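Local coordinates for tyrosinase (PDB 6JU8), which probably hydroxylates L-tyrosine and oxidises L-dopa to L-dopaquinone with molecular oxygen at a dinuclear copper centre, a step of melanin biosynthesis, at residues A[23-26]-A[27-30]; A[202-205]-A[206-210]; A[221-224]-A[225-229]; A[295-298]-A[299-302]. The protein carries 1 engineered substitution. One frame throughout, in Å; residues are numbered along the deposited sequence.

Interaction 1 of 4, residues A[23-26]-A[27-30]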
loop_
_atom_site.group_PDB
_atom_site.type_symbol
_atom_site.label_atom_id
_atom_site.label_comp_id
_atom_site.label_asym_id
_atom_site.label_seq_id
_atom_site.Cartn_x
_atom_site.Cartn_y
_atom_site.Cartn_z
ATOM N N ARG A 23 -5.247 -6.409 -28.549
ATOM C CA ARG A 23 -4.770 -6.132 -27.196
ATOM C C ARG A 23 -5.093 -4.665 -26.903
ATOM O O ARG A 23 -4.520 -3.795 -27.582
ATOM C CB ARG A 23 -3.268 -6.404 -27.111
ATOM C CG ARG A 23 -2.928 -7.892 -27.113
ATOM C CD ARG A 23 -1.423 -8.114 -27.197
ATOM N NE ARG A 23 -1.096 -9.544 -27.065
ATOM C CZ ARG A 23 0.153 -9.990 -26.994
ATOM N NH1 ARG A 23 1.165 -9.125 -27.055
ATOM N NH2 ARG A 23 0.402 -11.286 -26.875
ATOM N N LYS A 24 -5.957 -4.438 -25.921
ATOM C CA LYS A 24 -6.448 -3.102 -25.610
ATOM C C LYS A 24 -5.662 -2.434 -24.502
ATOM O O LYS A 24 -5.004 -3.091 -23.686
ATOM C CB LYS A 24 -7.924 -3.213 -25.178
ATOM C CG LYS A 24 -8.809 -3.722 -26.307
ATOM C CD LYS A 24 -10.258 -3.884 -25.838
ATOM C CE LYS A 24 -11.207 -4.013 -27.011
ATOM N NZ LYS A 24 -12.605 -4.189 -26.526
ATOM N N ASP A 25 -5.736 -1.104 -24.442
ATOM C CA ASP A 25 -5.177 -0.339 -23.326
ATOM C C ASP A 25 -5.922 -0.748 -22.068
ATOM O O ASP A 25 -7.148 -0.740 -22.017
ATOM C CB ASP A 25 -5.343 1.142 -23.637
ATOM C CG ASP A 25 -4.891 2.093 -22.553
ATOM O OD1 ASP A 25 -5.222 1.889 -21.366
ATOM O OD2 ASP A 25 -4.224 3.088 -22.922
ATOM N N ILE A 26 -5.177 -1.172 -21.056
ATOM C CA ILE A 26 -5.855 -1.763 -19.905
ATOM C C ILE A 26 -6.748 -0.779 -19.168
ATOM O O ILE A 26 -7.713 -1.215 -18.532
ATOM C CB ILE A 26 -4.821 -2.386 -18.942
ATOM C CG1 ILE A 26 -5.557 -3.291 -17.943
ATOM C CG2 ILE A 26 -3.956 -1.319 -18.293
ATOM C CD1 ILE A 26 -4.694 -4.142 -17.065
ATOM N N ASP A 27 -6.459 0.522 -19.208
ATOM C CA ASP A 27 -7.373 1.480 -18.566
ATOM C C ASP A 27 -8.627 1.610 -19.421
ATOM O O ASP A 27 -9.749 1.625 -18.887
ATOM C CB ASP A 27 -6.695 2.822 -18.349
ATOM C CG ASP A 27 -5.895 2.900 -17.074
ATOM O OD1 ASP A 27 -5.825 1.932 -16.282
ATOM O OD2 ASP A 27 -5.297 3.979 -16.856
ATOM N N ASP A 28 -8.471 1.715 -20.753
ATOM C CA ASP A 28 -9.648 1.766 -21.614
ATOM C C ASP A 28 -10.506 0.529 -21.388
ATOM O O ASP A 28 -11.737 0.590 -21.289
ATOM C CB ASP A 28 -9.285 1.848 -23.100
ATOM C CG ASP A 28 -8.618 3.135 -23.529
ATOM O OD1 ASP A 28 -8.620 4.108 -22.744
ATOM O OD2 ASP A 28 -8.061 3.147 -24.660
ATOM N N TRP A 29 -9.844 -0.619 -21.357
ATOM C CA TRP A 29 -10.550 -1.892 -21.209
ATOM C C TRP A 29 -11.267 -1.973 -19.875
ATOM O O TRP A 29 -12.432 -2.386 -19.828
ATOM C CB TRP A 29 -9.528 -3.014 -21.344
ATOM C CG TRP A 29 -10.031 -4.394 -21.146
ATOM C CD1 TRP A 29 -10.697 -5.208 -22.013
ATOM C CD2 TRP A 29 -9.851 -5.168 -19.943
ATOM N NE1 TRP A 29 -10.961 -6.423 -21.427
ATOM C CE2 TRP A 29 -10.459 -6.431 -20.150
ATOM C CE3 TRP A 29 -9.252 -4.887 -18.719
ATOM C CZ2 TRP A 29 -10.465 -7.407 -19.158
ATOM C CZ3 TRP A 29 -9.251 -5.845 -17.728
ATOM C CH2 TRP A 29 -9.859 -7.097 -17.970
ATOM N N TYR A 30 -10.614 -1.559 -18.791
ATOM C CA TYR A 30 -11.256 -1.600 -17.483
ATOM C C TYR A 30 -12.487 -0.703 -17.492
ATOM O O TYR A 30 -13.543 -1.095 -16.983
ATOM C CB TYR A 30 -10.263 -1.197 -16.366
ATOM C CG TYR A 30 -10.974 -1.266 -15.014
ATOM C CD1 TYR A 30 -11.276 -2.506 -14.465
ATOM C CD2 TYR A 30 -11.382 -0.128 -14.340
ATOM C CE1 TYR A 30 -11.925 -2.637 -13.250
ATOM C CE2 TYR A 30 -12.049 -0.250 -13.127
ATOM C CZ TYR A 30 -12.314 -1.490 -12.594
ATOM O OH TYR A 30 -12.997 -1.634 -11.405
HETATM O O HOH W 1 -7.805 0.389 -26.000
HETATM O O HOH W 2 -6.782 -0.500 -15.587
#

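Interaction 2 of 4, residues A[202-205]-A[206-210]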
loop_
_atom_site.group_PDB
_atom_site.type_symbol
_atom_site.label_atom_id
_atom_site.label_comp_id
_atom_site.label_asym_id
_atom_site.label_seq_id
_atom_site.Cartn_x
_atom_site.Cartn_y
_atom_site.Cartn_z
ATOM N N MET A 202 3.371 -15.949 -2.522
ATOM C CA MET A 202 3.337 -17.379 -2.218
ATOM C C MET A 202 2.737 -17.564 -0.837
ATOM O O MET A 202 2.247 -16.637 -0.178
ATOM C CB MET A 202 4.750 -17.964 -2.339
ATOM C CG MET A 202 5.315 -17.948 -3.775
ATOM S SD MET A 202 4.339 -18.977 -4.907
ATOM C CE MET A 202 5.177 -20.551 -4.674
ATOM N N GLN A 203 2.717 -18.786 -0.345
ATOM C CA GLN A 203 2.116 -19.088 0.969
ATOM C C GLN A 203 3.169 -19.114 2.074
ATOM O O GLN A 203 2.879 -19.391 3.249
ATOM C CB GLN A 203 1.398 -20.438 0.893
ATOM C CG GLN A 203 0.160 -20.452 0.013
ATOM C CD GLN A 203 -0.366 -21.860 -0.199
ATOM O OE1 GLN A 203 -0.080 -22.480 -1.231
ATOM N NE2 GLN A 203 -1.122 -22.387 0.757
ATOM N N THR A 204 4.420 -18.838 1.700
ATOM C CA THR A 204 5.522 -18.737 2.652
ATOM C C THR A 204 6.479 -17.672 2.126
ATOM O O THR A 204 6.292 -17.161 1.017
ATOM C CB THR A 204 6.247 -20.083 2.817
ATOM O OG1 THR A 204 7.289 -20.050 3.801
ATOM C CG2 THR A 204 6.878 -20.516 1.506
ATOM N N LEU A 205 7.510 -17.333 2.884
ATOM C CA LEU A 205 8.539 -16.447 2.349
ATOM C C LEU A 205 9.202 -17.116 1.157
ATOM O O LEU A 205 9.477 -18.315 1.184
ATOM C CB LEU A 205 9.581 -16.110 3.413
ATOM C CG LEU A 205 9.074 -15.457 4.707
ATOM C CD1 LEU A 205 10.273 -15.107 5.583
ATOM C CD2 LEU A 205 8.196 -14.258 4.453
ATOM N N MET A 206 9.435 -16.335 0.101
ATOM C CA MET A 206 9.905 -16.971 -1.131
ATOM C C MET A 206 11.296 -17.578 -0.982
ATOM O O MET A 206 11.652 -18.484 -1.752
ATOM C CB MET A 206 9.879 -15.995 -2.304
ATOM C CG MET A 206 8.460 -15.558 -2.652
ATOM S SD MET A 206 8.450 -14.751 -4.278
ATOM C CE MET A 206 6.935 -13.803 -4.117
ATOM N N GLY A 207 12.085 -17.146 -0.002
ATOM C CA GLY A 207 13.400 -17.711 0.239
ATOM C C GLY A 207 13.356 -19.092 0.885
ATOM O O GLY A 207 14.429 -19.694 1.050
ATOM N N THR A 208 12.165 -19.577 1.249
ATOM C CA THR A 208 12.068 -20.880 1.916
ATOM C C THR A 208 11.295 -21.911 1.114
ATOM O O THR A 208 10.931 -22.977 1.635
ATOM C CB THR A 208 11.466 -20.740 3.333
ATOM O OG1 THR A 208 10.130 -20.243 3.279
ATOM C CG2 THR A 208 12.300 -19.764 4.145
ATOM N N LEU A 209 11.005 -21.619 -0.154
ATOM C CA LEU A 209 10.330 -22.582 -1.020
ATOM C C LEU A 209 11.152 -23.842 -1.195
ATOM O O LEU A 209 12.373 -23.829 -1.075
ATOM C CB LEU A 209 10.086 -21.950 -2.402
ATOM C CG LEU A 209 9.162 -20.722 -2.345
ATOM C CD1 LEU A 209 9.134 -20.068 -3.718
ATOM C CD2 LEU A 209 7.789 -21.147 -1.849
ATOM N N GLU A 210 10.474 -24.956 -1.517
ATOM C CA GLU A 210 11.237 -26.190 -1.672
ATOM C C GLU A 210 12.249 -26.081 -2.810
ATOM O O GLU A 210 12.013 -25.409 -3.824
ATOM C CB GLU A 210 10.282 -27.344 -1.936
ATOM C CG GLU A 210 9.472 -27.243 -3.212
ATOM C CD GLU A 210 8.886 -28.581 -3.630
ATOM O OE1 GLU A 210 8.685 -28.783 -4.846
ATOM O OE2 GLU A 210 8.648 -29.433 -2.750
#

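Interaction 3 of 4, residues A[221-224]-A[225-229]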
loop_
_atom_site.group_PDB
_atom_site.type_symbol
_atom_site.label_atom_id
_atom_site.label_comp_id
_atom_site.label_asym_id
_atom_site.label_seq_id
_atom_site.Cartn_x
_atom_site.Cartn_y
_atom_site.Cartn_z
ATOM N N GLU A 221 23.825 -2.890 -7.412
ATOM C CA GLU A 221 24.668 -1.745 -7.092
ATOM C C GLU A 221 23.816 -0.476 -7.007
ATOM O O GLU A 221 22.988 -0.196 -7.883
ATOM C CB GLU A 221 25.749 -1.567 -8.152
ATOM C CG GLU A 221 26.684 -2.741 -8.345
ATOM C CD GLU A 221 27.591 -2.971 -7.157
ATOM O OE1 GLU A 221 28.354 -2.062 -6.779
ATOM O OE2 GLU A 221 27.504 -4.073 -6.586
ATOM N N GLU A 222 24.050 0.286 -5.948
ATOM C CA GLU A 222 23.440 1.593 -5.748
ATOM C C GLU A 222 24.544 2.576 -5.388
ATOM O O GLU A 222 25.289 2.305 -4.431
ATOM C CB GLU A 222 22.365 1.571 -4.650
ATOM C CG GLU A 222 21.257 0.576 -4.930
ATOM C CD GLU A 222 20.173 0.529 -3.894
ATOM O OE1 GLU A 222 20.232 1.235 -2.859
ATOM O OE2 GLU A 222 19.167 -0.197 -4.104
ATOM N N HIS A 223 24.697 3.662 -6.136
ATOM C CA HIS A 223 25.736 4.651 -5.881
ATOM C C HIS A 223 27.089 3.956 -5.745
ATOM O O HIS A 223 27.918 4.327 -4.929
ATOM C CB HIS A 223 25.400 5.560 -4.708
ATOM C CG HIS A 223 24.886 5.000 -3.425
ATOM N ND1 HIS A 223 25.716 4.474 -2.454
ATOM C CD2 HIS A 223 23.639 4.904 -2.908
ATOM C CE1 HIS A 223 25.021 4.065 -1.417
ATOM N NE2 HIS A 223 23.739 4.316 -1.665
ATOM N N GLY A 224 27.347 2.937 -6.574
ATOM C CA GLY A 224 28.620 2.274 -6.661
ATOM C C GLY A 224 28.907 1.263 -5.575
ATOM O O GLY A 224 29.987 0.675 -5.536
ATOM N N TRP A 225 27.950 1.014 -4.694
ATOM C CA TRP A 225 28.126 0.061 -3.588
ATOM C C TRP A 225 27.139 -1.085 -3.756
ATOM O O TRP A 225 26.058 -0.888 -4.313
ATOM C CB TRP A 225 27.845 0.704 -2.225
ATOM C CG TRP A 225 28.938 1.635 -1.796
ATOM C CD1 TRP A 225 30.142 1.862 -2.398
ATOM C CD2 TRP A 225 28.903 2.455 -0.622
ATOM N NE1 TRP A 225 30.863 2.784 -1.685
ATOM C CE2 TRP A 225 30.125 3.165 -0.586
ATOM C CE3 TRP A 225 27.955 2.645 0.383
ATOM C CZ2 TRP A 225 30.434 4.073 0.432
ATOM C CZ3 TRP A 225 28.253 3.545 1.398
ATOM C CH2 TRP A 225 29.479 4.238 1.412
ATOM N N SER A 226 27.483 -2.238 -3.226
ATOM C CA SER A 226 26.666 -3.440 -3.348
ATOM C C SER A 226 25.631 -3.574 -2.236
ATOM O O SER A 226 25.950 -3.362 -1.066
ATOM C CB SER A 226 27.579 -4.670 -3.267
ATOM O OG SER A 226 28.576 -4.645 -4.267
ATOM N N PHE A 227 24.411 -3.970 -2.607
ATOM C CA PHE A 227 23.342 -4.263 -1.658
ATOM C C PHE A 227 22.679 -5.579 -2.035
ATOM O O PHE A 227 22.446 -5.818 -3.216
ATOM C CB PHE A 227 22.297 -3.132 -1.646
ATOM C CG PHE A 227 22.920 -1.862 -1.127
ATOM C CD1 PHE A 227 22.979 -1.555 0.223
ATOM C CD2 PHE A 227 23.520 -1.005 -2.034
ATOM C CE1 PHE A 227 23.631 -0.415 0.667
ATOM C CE2 PHE A 227 24.164 0.143 -1.590
ATOM C CZ PHE A 227 24.214 0.440 -0.249
ATOM N N ASP A 228 22.379 -6.396 -1.029
ATOM C CA ASP A 228 21.634 -7.624 -1.243
ATOM C C ASP A 228 20.150 -7.382 -1.002
ATOM O O ASP A 228 19.642 -7.298 0.124
ATOM C CB ASP A 228 22.196 -8.719 -0.336
ATOM C CG ASP A 228 23.646 -9.046 -0.646
ATOM O OD1 ASP A 228 23.936 -9.288 -1.833
ATOM O OD2 ASP A 228 24.496 -9.036 0.262
ATOM N N LEU A 229 19.421 -7.169 -2.102
ATOM C CA LEU A 229 17.976 -6.880 -1.973
ATOM C C LEU A 229 17.297 -8.096 -1.394
ATOM O O LEU A 229 17.472 -9.189 -1.949
ATOM C CB LEU A 229 17.420 -6.582 -3.375
ATOM C CG LEU A 229 18.042 -5.383 -4.109
ATOM C CD1 LEU A 229 17.389 -5.184 -5.469
ATOM C CD2 LEU A 229 17.882 -4.152 -3.232
#

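Interaction 4 of 4, residues A[295-298]-A[299-302]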
loop_
_atom_site.group_PDB
_atom_site.type_symbol
_atom_site.label_atom_id
_atom_site.label_comp_id
_atom_site.label_asym_id
_atom_site.label_seq_id
_atom_site.Cartn_x
_atom_site.Cartn_y
_atom_site.Cartn_z
ATOM N N GLY A 295 15.713 7.174 -39.503
ATOM C CA GLY A 295 17.023 6.741 -39.929
ATOM C C GLY A 295 17.712 5.785 -38.983
ATOM O O GLY A 295 18.925 5.599 -39.095
ATOM N N LEU A 296 16.932 5.164 -38.101
ATOM C CA LEU A 296 17.479 4.207 -37.158
ATOM C C LEU A 296 17.379 2.771 -37.651
ATOM O O LEU A 296 16.461 2.389 -38.398
ATOM C CB LEU A 296 16.706 4.306 -35.835
ATOM C CG LEU A 296 16.674 5.683 -35.176
ATOM C CD1 LEU A 296 16.079 5.567 -33.777
ATOM C CD2 LEU A 296 18.054 6.312 -35.148
ATOM N N ASN A 297 18.330 1.936 -37.248
ATOM C CA ASN A 297 18.292 0.531 -37.632
ATOM C C ASN A 297 17.782 -0.305 -36.465
ATOM O O ASN A 297 17.555 0.185 -35.341
ATOM C CB ASN A 297 19.652 0.079 -38.178
ATOM C CG ASN A 297 20.779 0.105 -37.175
ATOM O OD1 ASN A 297 20.602 -0.218 -36.005
ATOM N ND2 ASN A 297 22.009 0.435 -37.614
ATOM N N TRP A 298 17.545 -1.591 -36.729
ATOM C CA TRP A 298 17.024 -2.514 -35.740
ATOM C C TRP A 298 17.940 -2.596 -34.525
ATOM O O TRP A 298 17.482 -2.604 -33.367
ATOM C CB TRP A 298 16.822 -3.938 -36.317
ATOM C CG TRP A 298 16.379 -4.882 -35.223
ATOM C CD1 TRP A 298 17.176 -5.785 -34.560
ATOM C CD2 TRP A 298 15.079 -4.991 -34.647
ATOM N NE1 TRP A 298 16.437 -6.456 -33.613
ATOM C CE2 TRP A 298 15.148 -5.982 -33.651
ATOM C CE3 TRP A 298 13.855 -4.341 -34.890
ATOM C CZ2 TRP A 298 14.037 -6.348 -32.886
ATOM C CZ3 TRP A 298 12.758 -4.703 -34.126
ATOM C CH2 TRP A 298 12.857 -5.692 -33.144
ATOM N N GLY A 299 19.247 -2.686 -34.759
ATOM C CA GLY A 299 20.200 -2.831 -33.650
ATOM C C GLY A 299 20.058 -1.659 -32.689
ATOM O O GLY A 299 20.039 -1.823 -31.451
ATOM N N GLU A 300 20.018 -0.439 -33.236
ATOM C CA GLU A 300 19.979 0.772 -32.430
ATOM C C GLU A 300 18.653 0.910 -31.692
ATOM O O GLU A 300 18.612 1.455 -30.583
ATOM C CB GLU A 300 20.144 2.027 -33.293
ATOM C CG GLU A 300 21.405 2.119 -34.105
ATOM C CD GLU A 300 21.320 3.356 -35.002
ATOM O OE1 GLU A 300 22.098 4.282 -34.746
ATOM O OE2 GLU A 300 20.525 3.384 -35.960
ATOM N N PHE A 301 17.556 0.496 -32.334
ATOM C CA PHE A 301 16.219 0.594 -31.735
ATOM C C PHE A 301 16.081 -0.401 -30.585
ATOM O O PHE A 301 15.519 -0.084 -29.537
ATOM C CB PHE A 301 15.167 0.292 -32.808
ATOM C CG PHE A 301 13.805 0.006 -32.247
ATOM C CD1 PHE A 301 12.986 1.047 -31.816
ATOM C CD2 PHE A 301 13.356 -1.302 -32.122
ATOM C CE1 PHE A 301 11.758 0.804 -31.225
ATOM C CE2 PHE A 301 12.110 -1.546 -31.569
ATOM C CZ PHE A 301 11.321 -0.503 -31.129
ATOM N N SER A 302 16.550 -1.623 -30.806
ATOM C CA SER A 302 16.130 -2.766 -30.012
ATOM C C SER A 302 16.844 -2.937 -28.679
ATOM O O SER A 302 16.280 -3.607 -27.795
ATOM C CB SER A 302 16.342 -4.089 -30.805
ATOM O OG SER A 302 17.712 -4.267 -31.118
HETATM O O HOH W 3 21.047 4.515 -38.160
#

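Interaction 1 of 4, residues A[23-26]-A[27-30]
Asp25 caps the N-terminus of helix 26-34 by hydrogen bonding to backbone N-H groups of Asp27 and Asp28. Its OD1 accepts from Asp27 N at 2.8 Å and more weakly from Asp28 N at 3.3 Å. CG lies anti to the backbone N (chi1 177°), which turns the carboxylate back over the first turn. Two main-chain bonds start the helix, Trp29 N to Asp25 O at 2.8 Å and Tyr30 N to Ile26 O at 2.9 Å.

Charge comes next. The carboxylates of Asp25 and Asp28 stack with planes 20° apart, and their OD2 atoms are 4.2 Å from each other. Arg154 forms salt bridges with both, which probably offsets the like charges; Asp28 also pairs with Arg157. One water joins Asp25 N to Asp28 OD2.

The apolar contacts lie along the indole of Trp29. Ile26 CG1 comes within 4.1 Å of Trp29 CE3. Lys24 CD meets the ring edge at Trp29 CD1, while Lys24 NZ, as an ammonium group, forms a salt bridge with Glu32.

This helix start is buried. Ile26 packs on helix 371-389, Trp29 and Tyr30 touch helix 41-55, and Tyr30 OH bonds to Asp249 of the second subunit.

Interaction 2 of 4, residues A[202-205]-A[206-210]
Leu205 O accepts from Thr208 N at 3.0 Å and so closes a tight turn through the short 3-10 segment 206-207. The same oxygen takes a second bond, from Thr208 OG1 at 2.9 Å. The two donors approach differently: the amide lies 47° out of the carbonyl plane, the hydroxyl only 19°. Thr208 OG1 sits between its own backbone N and carbonyl carbon (chi1 63°), which folds the hydroxyl back onto the turn. There it also lies 2.9 Å from Thr204 OG1.

The methyl of Thr204 serves a different neighbour. Its CG2 is 3.5 Å from Leu209 CD2, and the two side chains run alongside each other, pointing opposite ways. Leu209 CD2 is shared, because Met202 CE also reaches it, at 3.9 Å. The side chain of Met202 bends at chi2 and chi3, bringing its terminal methyl to the leucine. Nearer its root, Met202 CG touches Met206 CG at 4.1 Å, the two chains roughly perpendicular. Met206 then runs extended into the protein.

The turn lies at the surface, in the loop between strands 190-194 and 218-222. Met202 and Leu209 both rest on Phe65 of helix 64-69. Met206 packs on Ile215, in the loop leading to strand 218-222, and backbone bonds tie Met206 and Gly207 to Cys234 and Asp232 after strand 225-229.

Interaction 3 of 4, residues A[221-224]-A[225-229]
His223 stands edge-on to the indole of Trp225 in an offset edge-to-face pair. The His223 ring and the six-membered ring of Trp225 have centroids 5.5 Å apart and planes at 66°. His223 CE1 makes the closest side-chain approach, 3.7 Å from Trp225 CE3. The imidazole in turn offers a face to the edge of Phe227, again in an offset edge-to-face pair, with planes at 70°. Phe227 CZ is 3.9 Å from His223 CE1. Thus the histidine joins the two larger rings in one aromatic cluster. Its CG lies between the backbone N and the carbonyl carbon (chi1 46°), which swings the imidazole back over the strand that follows. The ring is also held by a hydrogen bond between His223 NE2 and Ser345 OG.

Glu222 lies across Phe227, with Glu222 CB 3.8 Å from Phe227 CE2. Its carboxylate is engaged beyond the hairpin, OE1 with the same Ser345 OG and OE2 with Phe344 N. Ser345 thus joins the side chains of Glu222 and His223.

Glu221 and Ser226 meet on the other face from Glu222 and Trp225. Ser226 OG donates to the syn lone pair of Glu221 OE2 over a short 2.6 Å. A bend at chi2 of Glu221 brings the carboxylate across to the serine.

Glu222 and Trp225 are a hydrogen-bonded antiparallel pair, joined by Glu222 N to Trp225 O at 2.8 Å and Trp225 N to Glu222 O at 3.0 Å. His223 and Gly224, both with positive phi, form the type I' turn that links them. This is a beta hairpin of strands 218-222 and 225-229 with a two-residue type I' loop.

Interaction 4 of 4, residues A[295-298]-A[299-302]
Glu300 reaches back past Asn297 to the chain ahead of helix 298-302. Its CB lies 3.6 Å from Asn297 OD1. CG comes closer to the same oxygen, at 3.1 Å. From there the chain runs extended (chi2 174°), and CD passes the Asn297 amide, with the carboxylate and amide planes 50° apart. At the tip, OE2 accepts from Asn297 N at 2.9 Å, using its anti lone pair. A water also bridges OE2 and Gly295 O. Beside the bond to Asn297 N, Glu300 OE2 also lies 3.4 Å from Leu296 CA.

Asn297 returns the bond. Its OD1 takes Glu300 N at 2.8 Å, nearly in line with the side-chain carbonyl. These reciprocal bonds form a capping box, with Asn297 as N-cap. Asn297 ND2 bonds to Tyr306 OH, which fixes the far side of the amide.

At the next residue, Trp298 O accepts two bonds from Ser302. Ser302 N and Ser302 OG, the latter at 2.8 Å, reach it from opposite faces of the carbonyl plane. Ser302 CB also lies over one face of the indole, 3.9 Å from the centroid of the Trp298 five-membered ring, a CH-pi contact. Trp298 and Phe301 also touch, their planes at 48°.

The short helix is wedged against two larger ones. Trp298 and Ser302 pack on Pro104 of helix 103-129. Phe301 stacks on Trp386 of helix 371-389, which Leu296 and Trp298 also touch.

All four contacts are local turns or caps, in series along the chain. Interactions 2, 3 and 4 fall within the common central domain of tyrosinase. Interaction 2 precedes the hairpin of interaction 3, with centres 24 Å apart. Interactions 2 and 4, 41 Å between centres, lie on opposite sides of the chain's centre. Interactions 1 and 4, 29 Å between centres, each begin a helix. Both pack on helices 103-129 and 371-389, interaction 1 reaching the former through Arg23. These helices carry the copper ligands His107 and His376, so both helix starts pack on helices that hold the dinuclear site. Interactions 3 and 4 lie outside that site: side chain to side chain, Leu229 is about 11 Å from His336 and Phe301 about 10 Å from His332.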